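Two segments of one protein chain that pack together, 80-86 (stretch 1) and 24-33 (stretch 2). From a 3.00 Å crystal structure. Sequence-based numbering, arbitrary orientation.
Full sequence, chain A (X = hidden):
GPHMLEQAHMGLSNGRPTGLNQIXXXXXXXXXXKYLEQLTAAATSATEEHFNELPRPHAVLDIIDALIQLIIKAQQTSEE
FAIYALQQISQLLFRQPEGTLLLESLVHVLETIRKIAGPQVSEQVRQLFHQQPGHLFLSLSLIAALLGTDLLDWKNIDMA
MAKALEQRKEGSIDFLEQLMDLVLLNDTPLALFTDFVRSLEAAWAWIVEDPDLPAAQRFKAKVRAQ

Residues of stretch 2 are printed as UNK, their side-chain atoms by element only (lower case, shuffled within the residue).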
ATOM      1  N   GLU A  80     -13.643 -18.414  -2.034  1.00121.52           N
ATOM      2  CA  GLU A  80     -12.715 -18.484  -3.171  1.00120.43           C
ATOM      3  C   GLU A  80     -12.617 -17.220  -4.027  1.00119.73           C
ATOM      4  O   GLU A  80     -11.507 -16.817  -4.396  1.00115.88           O
ATOM      5  CB  GLU A  80     -13.042 -19.700  -4.061  1.00126.20           C
ATOM      6  CG  GLU A  80     -13.059 -21.048  -3.345  1.00143.94           C
ATOM      7  CD  GLU A  80     -11.714 -21.680  -3.023  1.00170.62           C
ATOM      8  OE1 GLU A  80     -11.452 -22.796  -3.533  1.00164.62           O
ATOM      9  OE2 GLU A  80     -10.939 -21.081  -2.237  1.00164.06           O
ATOM     10  N   PHE A  81     -13.767 -16.601  -4.327  1.00116.21           N
ATOM     11  CA  PHE A  81     -13.829 -15.393  -5.143  1.00113.63           C
ATOM     12  C   PHE A  81     -13.284 -14.182  -4.425  1.00112.34           C
ATOM     13  O   PHE A  81     -12.468 -13.454  -5.004  1.00111.60           O
ATOM     14  CB  PHE A  81     -15.244 -15.174  -5.665  1.00118.26           C
ATOM     15  CG  PHE A  81     -15.686 -16.374  -6.464  1.00124.23           C
ATOM     16  CD1 PHE A  81     -15.141 -16.634  -7.723  1.00127.76           C
ATOM     17  CD2 PHE A  81     -16.578 -17.295  -5.926  1.00130.66           C
ATOM     18  CE1 PHE A  81     -15.515 -17.767  -8.448  1.00132.42           C
ATOM     19  CE2 PHE A  81     -16.959 -18.426  -6.654  1.00137.59           C
ATOM     20  CZ  PHE A  81     -16.418 -18.658  -7.908  1.00135.72           C
ATOM     21  N   ALA A  82     -13.680 -13.993  -3.156  1.00104.78           N
ATOM     22  CA  ALA A  82     -13.186 -12.909  -2.323  1.00 99.72           C
ATOM     23  C   ALA A  82     -11.676 -13.082  -2.135  1.00 97.92           C
ATOM     24  O   ALA A  82     -10.944 -12.109  -2.312  1.00 94.83           O
ATOM     25  CB  ALA A  82     -13.896 -12.915  -0.987  1.00101.36           C
ATOM     26  N   ILE A  83     -11.208 -14.335  -1.883  1.00 93.03           N
ATOM     27  CA  ILE A  83      -9.784 -14.698  -1.738  1.00 89.35           C
ATOM     28  C   ILE A  83      -8.990 -14.325  -3.011  1.00 91.71           C
ATOM     29  O   ILE A  83      -7.939 -13.691  -2.916  1.00 87.72           O
ATOM     30  CB  ILE A  83      -9.606 -16.194  -1.326  1.00 93.45           C
ATOM     31  CG1 ILE A  83     -10.144 -16.452   0.095  1.00 94.13           C
ATOM     32  CG2 ILE A  83      -8.148 -16.619  -1.417  1.00 92.14           C
ATOM     33  CD1 ILE A  83     -10.389 -17.903   0.464  1.00101.10           C
ATOM     34  N   TYR A  84      -9.537 -14.668  -4.192  1.00 91.98           N
ATOM     35  CA  TYR A  84      -8.931 -14.370  -5.493  1.00 91.88           C
ATOM     36  C   TYR A  84      -8.829 -12.872  -5.751  1.00 96.86           C
ATOM     37  O   TYR A  84      -7.766 -12.406  -6.188  1.00 95.52           O
ATOM     38  CB  TYR A  84      -9.718 -15.044  -6.637  1.00 94.81           C
ATOM     39  CG  TYR A  84      -9.186 -14.708  -8.014  1.00 93.04           C
ATOM     40  CD1 TYR A  84      -8.017 -15.293  -8.492  1.00 93.06           C
ATOM     41  CD2 TYR A  84      -9.858 -13.812  -8.846  1.00 94.07           C
ATOM     42  CE1 TYR A  84      -7.512 -14.976  -9.750  1.00 92.56           C
ATOM     43  CE2 TYR A  84      -9.368 -13.494 -10.112  1.00 94.99           C
ATOM     44  CZ  TYR A  84      -8.187 -14.073 -10.554  1.00100.87           C
ATOM     45  OH  TYR A  84      -7.665 -13.761 -11.783  1.00103.64           O
ATOM     46  N   ALA A  85      -9.955 -12.135  -5.528  1.00 94.27           N
ATOM     47  CA  ALA A  85     -10.047 -10.688  -5.727  1.00 92.59           C
ATOM     48  C   ALA A  85      -8.988  -9.975  -4.887  1.00 95.06           C
ATOM     49  O   ALA A  85      -8.289  -9.111  -5.411  1.00 93.54           O
ATOM     50  CB  ALA A  85     -11.436 -10.196  -5.372  1.00 94.39           C
ATOM     51  N   LEU A  86      -8.812 -10.414  -3.614  1.00 91.66           N
ATOM     52  CA  LEU A  86      -7.813  -9.886  -2.687  1.00 88.92           C
ATOM     53  C   LEU A  86      -6.387 -10.182  -3.180  1.00 93.92           C
ATOM     54  O   LEU A  86      -5.523  -9.305  -3.083  1.00 94.05           O
ATOM     55  CB  LEU A  86      -8.019 -10.410  -1.256  1.00 88.34           C
ATOM     56  CG  LEU A  86      -9.277  -9.950  -0.536  1.00 93.17           C
ATOM     57  CD1 LEU A  86      -9.640 -10.892   0.542  1.00 94.46           C
ATOM     58  CD2 LEU A  86      -9.130  -8.583   0.041  1.00 93.81           C
ATOM     59  N   UNK A  24     -18.398 -21.756 -15.092  1.00168.43           N
ATOM     60  CA  UNK A  24     -19.175 -20.713 -14.397  1.00165.18           C
ATOM     61  C   UNK A  24     -18.275 -19.894 -13.447  1.00160.28           C
ATOM     62  O   UNK A  24     -18.386 -18.664 -13.417  1.00156.74           O
ATOM     63  c   UNK A  24     -21.447 -20.453 -13.093  1.00182.14           C
ATOM     64  o   UNK A  24     -21.125 -19.489 -12.349  1.00179.32           O
ATOM     65  c   UNK A  24     -20.343 -21.364 -13.618  1.00170.73           C
ATOM     66  o   UNK A  24     -22.642 -20.775 -13.320  1.00189.86           O
ATOM     67  N   UNK A  25     -17.402 -20.585 -12.665  1.00152.96           N
ATOM     68  CA  UNK A  25     -16.458 -19.983 -11.714  1.00146.49           C
ATOM     69  C   UNK A  25     -15.430 -19.114 -12.431  1.00144.32           C
ATOM     70  O   UNK A  25     -15.123 -18.022 -11.959  1.00139.69           O
ATOM     71  c   UNK A  25     -15.769 -21.058 -10.876  1.00149.70           C
ATOM     72  o   UNK A  25     -16.624 -21.525  -9.844  1.00159.29           O
ATOM     73  N   UNK A  26     -14.940 -19.586 -13.597  1.00141.41           N
ATOM     74  CA  UNK A  26     -13.977 -18.910 -14.481  1.00138.48           C
ATOM     75  C   UNK A  26     -14.524 -17.556 -14.974  1.00139.69           C
ATOM     76  O   UNK A  26     -13.750 -16.595 -15.074  1.00136.71           O
ATOM     77  n   UNK A  26     -11.785 -19.783 -18.972  1.00167.46           N
ATOM     78  c   UNK A  26     -12.587 -19.316 -16.666  1.00146.59           C
ATOM     79  c   UNK A  26     -12.325 -20.354 -17.739  1.00160.25           C
ATOM     80  n   UNK A  26     -11.707 -21.803 -20.077  1.00169.02           N
ATOM     81  c   UNK A  26     -11.506 -20.492 -20.061  1.00180.92           C
ATOM     82  n   UNK A  26     -11.034 -19.895 -21.146  1.00166.17           N
ATOM     83  c   UNK A  26     -13.624 -19.834 -15.663  1.00140.66           C
ATOM     84  N   UNK A  27     -15.838 -17.498 -15.317  1.00136.48           N
ATOM     85  CA  UNK A  27     -16.500 -16.281 -15.789  1.00134.41           C
ATOM     86  C   UNK A  27     -16.372 -15.159 -14.758  1.00132.73           C
ATOM     87  O   UNK A  27     -16.042 -14.033 -15.135  1.00130.59           O
ATOM     88  c   UNK A  27     -17.959 -16.561 -16.075  1.00138.89           C
ATOM     89  N   UNK A  28     -16.584 -15.491 -13.452  1.00126.52           N
ATOM     90  CA  UNK A  28     -16.506 -14.582 -12.296  1.00121.76           C
ATOM     91  C   UNK A  28     -15.075 -14.072 -12.133  1.00120.29           C
ATOM     92  O   UNK A  28     -14.886 -12.886 -11.848  1.00118.26           O
ATOM     93  c   UNK A  28     -18.506 -15.665 -11.145  1.00129.38           C
ATOM     94  c   UNK A  28     -16.904 -14.296  -9.782  1.00121.87           C
ATOM     95  c   UNK A  28     -17.052 -15.231 -10.984  1.00125.47           C
ATOM     96  N   UNK A  29     -14.075 -14.961 -12.320  1.00114.32           N
ATOM     97  CA  UNK A  29     -12.653 -14.612 -12.208  1.00109.94           C
ATOM     98  C   UNK A  29     -12.270 -13.562 -13.250  1.00111.12           C
ATOM     99  O   UNK A  29     -11.699 -12.532 -12.899  1.00107.27           O
ATOM    100  c   UNK A  29     -11.786 -15.855 -12.350  1.00111.44           C
ATOM    101  N   UNK A  30     -12.664 -13.799 -14.507  1.00110.56           N
ATOM    102  CA  UNK A  30     -12.436 -12.913 -15.641  1.00110.97           C
ATOM    103  C   UNK A  30     -13.155 -11.558 -15.465  1.00114.59           C
ATOM    104  O   UNK A  30     -12.600 -10.530 -15.860  1.00113.45           O
ATOM    105  o   UNK A  30     -11.547 -16.510 -18.887  1.00169.95           O
ATOM    106  o   UNK A  30     -13.534 -15.553 -18.920  1.00162.44           O
ATOM    107  c   UNK A  30     -12.862 -13.603 -16.940  1.00116.51           C
ATOM    108  c   UNK A  30     -12.356 -15.635 -18.494  1.00167.43           C
ATOM    109  c   UNK A  30     -11.867 -14.644 -17.443  1.00130.64           C
ATOM    110  N   UNK A  31     -14.362 -11.543 -14.844  1.00111.42           N
ATOM    111  CA  UNK A  31     -15.077 -10.292 -14.571  1.00110.11           C
ATOM    112  C   UNK A  31     -14.382  -9.517 -13.429  1.00111.89           C
ATOM    113  O   UNK A  31     -14.286  -8.289 -13.524  1.00111.92           O
ATOM    114  c   UNK A  31     -18.866  -9.717 -14.906  1.00131.19           C
ATOM    115  c   UNK A  31     -20.884 -10.054 -13.512  1.00163.42           C
ATOM    116  n   UNK A  31     -21.282 -11.061 -14.285  1.00155.63           N
ATOM    117  n   UNK A  31     -19.747  -9.414 -13.775  1.00144.55           N
ATOM    118  n   UNK A  31     -21.627  -9.703 -12.471  1.00148.61           N
ATOM    119  c   UNK A  31     -17.434  -9.313 -14.649  1.00115.98           C
ATOM    120  c   UNK A  31     -16.573 -10.524 -14.301  1.00110.23           C
ATOM    121  N   UNK A  32     -13.846 -10.232 -12.383  1.00105.88           N
ATOM    122  CA  UNK A  32     -13.072  -9.620 -11.290  1.00102.13           C
ATOM    123  C   UNK A  32     -11.912  -8.868 -11.950  1.00104.88           C
ATOM    124  O   UNK A  32     -11.750  -7.674 -11.720  1.00104.27           O
ATOM    125  c   UNK A  32     -11.392 -10.077  -9.413  1.00100.49           C
ATOM    126  c   UNK A  32     -13.709 -11.100  -9.283  1.00105.55           C
ATOM    127  c   UNK A  32     -12.565 -10.652 -10.227  1.00103.92           C
ATOM    128  c   UNK A  32     -13.448 -12.409  -8.447  1.00108.13           C
ATOM    129  N   UNK A  33     -11.171  -9.549 -12.839  1.00101.33           N
ATOM    130  CA  UNK A  33     -10.060  -8.939 -13.555  1.00 99.84           C
ATOM    131  C   UNK A  33     -10.485  -7.794 -14.439  1.00106.26           C
ATOM    132  O   UNK A  33      -9.819  -6.760 -14.400  1.00105.52           O
ATOM    133  c   UNK A  33      -8.672 -11.023 -13.470  1.00110.07           C
ATOM    134  o   UNK A  33      -9.069 -12.168 -13.620  1.00112.85           O
ATOM    135  n   UNK A  33      -7.740 -10.685 -12.553  1.00 87.39           N
ATOM    136  c   UNK A  33      -9.253  -9.943 -14.321  1.00 97.00           C
TER

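Stretch 2 is a helix throughout, and it runs beside the helix of stretch 1 with an axial separation of 10.4 Å and an angle of 31° between their N-to-C directions. Position 24 carries two side-chain carbons, the second holding two oxygens. This short carboxylate is Asp-24, whose side chain makes no contact with stretch 1.

At position 25 a single carbon is followed by one oxygen, a hydroxymethyl group, and the oxygen lies 3.5 Å from CZ of Phe-81, at the ring edge. The residue is Ser-25. Position 26 has three carbons in a row, then a nitrogen, then a carbon bearing two more nitrogens; this guanidinium chain is Arg-26, its CA-to-CB bond directed away from stretch 1.

Position 27 has one side-chain carbon and nothing beyond it, so it is Ala-27, which lies out of reach of the other helix. Position 28 has three carbons, the first carrying the other two. Such a fork at CB with no further atoms identifies Val-28; its CA-to-CB bond points toward stretch 1, and its CG1 comes within 3.6 Å of CD1 of Phe-81.

A lone carbon returns at position 29, 4.1 Å from CE2 of Tyr-84. This is Ala-29; CE2 of Tyr-84 also lies 3.8 Å from O of Ala-29. Position 30 shows three carbons, the third carrying two oxygens: Glu-30. Its CA-to-CB bond points away from stretch 1, and its carboxylate forms a salt bridge within its own helix, NE of Arg-26 donating a hydrogen bond to OE2 of Glu-30 at 3.3 Å.

Position 31 repeats the pattern of three carbons, a nitrogen and a carbon with two nitrogens, and is Arg-31, again without contact to stretch 1. At position 32 there are four carbons, forked at the first, with one arm two carbons long. This is Ile-32, which touches three residues: its CD1 lies 3.7 Å from O of Phe-81 and 3.9 Å from CD2 of Tyr-84, while its CG2 lies 4.0 Å from CB of Ala-85.

Position 33 has two carbons, the second carrying one oxygen and one nitrogen, and its amide group lies close to the hydroxyl of Tyr-84. The residue is Asn-33; the orientation of its amide is uncertain, so the polar contact is left unassigned.

The contact is chiefly apolar and buries 361 Å² in total. The CA-to-CB bond of Phe-81 points sideways, but its ring reaches Ser-25 and Val-28; that of Tyr-84 points toward stretch 2, and its ring touches Ala-29 and Ile-32. The backbones come nearer at Ala-85, whose CA is 6.4 Å from CA of Ile-32, than at Phe-81, whose CA is 7.2 Å from CA of Ala-29. Ile-32 thus links the two aromatic residues to Ala-85, while the charged residues of stretch 2 remain outside the contact.

Stretch 2 24-33: DSRAVAERIN
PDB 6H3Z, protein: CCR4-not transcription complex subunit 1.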